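Long-range contact in hexameric cytochrome (PDB 2OYY), which is of uncharacterised function but binds heme as a hexamer, with a tyrosine as an axial ligand to the iron: residues Lys23-Ala28 against Ala58-His63. Numbering follows the deposited sequence.
Sequences KLSRIA and AVVATH. With HEM (protoporphyrin IX containing Fe), chain J.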
# COMPACT_ATOMS: atom_id res chain seq x y z
N LYS A 23 -6.67 16.80 -0.27
CA LYS A 23 -6.85 17.52 0.99
C LYS A 23 -6.58 16.60 2.15
O LYS A 23 -5.78 16.93 3.02
CB LYS A 23 -8.25 18.11 1.11
CG LYS A 23 -8.51 18.81 2.44
CD LYS A 23 -9.83 19.54 2.42
CE LYS A 23 -10.16 20.14 3.79
NZ LYS A 23 -11.51 20.79 3.77
N LEU A 24 -7.23 15.44 2.15
CA LEU A 24 -7.06 14.47 3.22
C LEU A 24 -5.60 14.06 3.45
O LEU A 24 -5.21 13.74 4.58
CB LEU A 24 -7.93 13.24 2.97
CG LEU A 24 -9.41 13.41 3.29
CD1 LEU A 24 -10.10 12.06 3.35
CD2 LEU A 24 -9.64 14.16 4.61
N SER A 25 -4.82 14.09 2.38
CA SER A 25 -3.42 13.71 2.43
C SER A 25 -2.63 14.77 3.17
O SER A 25 -1.75 14.45 3.97
CB SER A 25 -2.86 13.55 1.02
OG SER A 25 -3.55 12.53 0.31
N ARG A 26 -2.93 16.03 2.90
CA ARG A 26 -2.18 17.14 3.47
C ARG A 26 -2.53 17.40 4.92
O ARG A 26 -1.70 17.91 5.67
CB ARG A 26 -2.40 18.40 2.66
CG ARG A 26 -2.01 18.25 1.21
CD ARG A 26 -2.14 19.58 0.51
NE ARG A 26 -1.43 20.59 1.26
CZ ARG A 26 -1.30 21.85 0.89
NH1 ARG A 26 -1.83 22.25 -0.26
NH2 ARG A 26 -0.63 22.69 1.66
N ILE A 27 -3.76 17.08 5.30
CA ILE A 27 -4.19 17.36 6.65
C ILE A 27 -3.47 16.42 7.61
O ILE A 27 -3.11 16.82 8.72
CB ILE A 27 -5.77 17.41 6.85
CG1 ILE A 27 -6.28 16.26 7.72
CG2 ILE A 27 -6.54 17.45 5.53
CD1 ILE A 27 -6.39 16.61 9.17
N ALA A 28 -3.21 15.18 7.19
CA ALA A 28 -2.41 14.27 8.03
C ALA A 28 -1.06 14.91 8.32
O ALA A 28 -0.54 14.81 9.43
CB ALA A 28 -2.23 12.92 7.36
N ALA A 58 0.84 8.33 -4.32
CA ALA A 58 0.48 7.06 -3.68
C ALA A 58 -0.54 7.28 -2.55
O ALA A 58 -1.51 6.52 -2.42
CB ALA A 58 1.70 6.35 -3.18
N VAL A 59 -0.31 8.33 -1.77
CA VAL A 59 -1.13 8.66 -0.61
C VAL A 59 -2.50 9.05 -1.09
O VAL A 59 -3.49 8.45 -0.68
CB VAL A 59 -0.56 9.83 0.21
CG1 VAL A 59 -1.46 10.13 1.38
CG2 VAL A 59 0.85 9.52 0.72
N VAL A 60 -2.54 10.04 -1.98
CA VAL A 60 -3.80 10.50 -2.53
C VAL A 60 -4.58 9.41 -3.25
O VAL A 60 -5.80 9.48 -3.31
CB VAL A 60 -3.65 11.76 -3.43
CG1 VAL A 60 -2.18 12.09 -3.66
CG2 VAL A 60 -4.43 11.61 -4.75
N ALA A 61 -3.87 8.40 -3.76
CA ALA A 61 -4.46 7.21 -4.38
C ALA A 61 -5.24 6.42 -3.36
O ALA A 61 -6.41 6.07 -3.59
CB ALA A 61 -3.39 6.34 -5.03
N THR A 62 -4.61 6.15 -2.22
CA THR A 62 -5.30 5.48 -1.13
C THR A 62 -6.56 6.25 -0.73
O THR A 62 -7.63 5.67 -0.66
CB THR A 62 -4.39 5.24 0.07
OG1 THR A 62 -3.26 4.48 -0.36
CG2 THR A 62 -5.10 4.45 1.12
N HIS A 63 -6.42 7.54 -0.49
CA HIS A 63 -7.56 8.35 -0.07
C HIS A 63 -8.66 8.38 -1.14
O HIS A 63 -9.84 8.17 -0.81
CB HIS A 63 -7.13 9.77 0.28
CG HIS A 63 -6.59 9.90 1.67
ND1 HIS A 63 -7.35 9.66 2.78
CD2 HIS A 63 -5.37 10.27 2.11
CE1 HIS A 63 -6.63 9.87 3.87
NE2 HIS A 63 -5.42 10.25 3.49
CHA HEM J . 1.47 22.65 -1.49
CHB HEM J . -0.23 18.20 -2.03
CHC HEM J . 2.70 16.65 1.47
CHD HEM J . 4.05 21.21 2.39
C1A HEM J . 0.76 21.59 -1.96
C2A HEM J . -0.20 21.63 -3.05
C3A HEM J . -0.68 20.39 -3.21
C4A HEM J . -0.03 19.54 -2.22
CMA HEM J . -1.72 19.91 -4.24
CAA HEM J . -0.57 22.89 -3.87
CBA HEM J . 0.55 23.22 -4.88
CGA HEM J . 0.21 24.46 -5.67
O1A HEM J . -0.95 24.64 -6.11
O2A HEM J . 1.12 25.30 -5.87
C1B HEM J . 0.40 17.40 -1.12
C2B HEM J . 0.12 16.00 -0.92
C3B HEM J . 0.94 15.56 0.05
C4B HEM J . 1.74 16.68 0.49
CMB HEM J . -0.94 15.20 -1.71
CAB HEM J . 1.01 14.12 0.61
CBB HEM J . 0.63 13.86 1.87
C1C HEM J . 3.33 17.75 2.01
C2C HEM J . 4.32 17.71 3.05
C3C HEM J . 4.70 18.97 3.31
C4C HEM J . 3.95 19.84 2.44
CMC HEM J . 4.82 16.41 3.71
CAC HEM J . 5.75 19.45 4.33
CBC HEM J . 5.56 19.32 5.63
C1D HEM J . 3.47 22.01 1.43
C2D HEM J . 3.60 23.45 1.39
C3D HEM J . 2.79 23.88 0.20
C4D HEM J . 2.26 22.68 -0.38
CMD HEM J . 4.36 24.39 2.34
CAD HEM J . 2.62 25.33 -0.29
CBD HEM J . 3.76 25.50 -1.30
CGD HEM J . 3.79 26.87 -1.90
O1D HEM J . 4.10 27.83 -1.13
O2D HEM J . 3.52 26.99 -3.14
NA HEM J . 0.85 20.30 -1.48
NB HEM J . 1.40 17.78 -0.24
NC HEM J . 3.12 19.07 1.65
ND HEM J . 2.68 21.59 0.37
FE HEM J . 2.13 19.62 -0.09
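In Leu24 and His63 the first torsion sets CG anti to the carbonyl carbon and beside the backbone N (chi1 -77° and -82°). The second torsion of His63 then turns one ring face to Leu24. Leu24 CB sits over the centre of that face, 3.6 Å from the ring centroid, a CH-pi contact. Its CD1 branch follows, 3.7 Å from His63 ND1.

Ser25 OG lies 3.4 Å from His63 CD2, oblique to the ring, and 3.4 Å from Val59 CG1. The hydroxyl is hydrogen-bonded to Ala21 O, one turn back in its own helix; it meets Val59, Val60 and His63 by packing. Ser25 O is hydrogen-bonded to Ser57 OG of a neighbouring subunit, which ties the joint to the hexamer. The two helix segments run at 118° to each other, 8.9 Å apart at the axes.

Ser25, Arg26 and Val60 belong to the heme pocket, whose axial ligand is Tyr46. Val60 CG1 is 3.9 Å from the heme methyl CMB. The Arg26 chain bends at chi3, and its guanidinium lies over the porphyrin, with NH1 3.2 Å from heme C1A. An alanine here would probably leave the porphyrin around C1A and C4A without the guanidinium over it and without the packing of CG and CD.

The interhelical contact is thus buried and mainly apolar, its one hydroxyl satisfied within its own helix, while the charged group of Arg26 is turned to the heme.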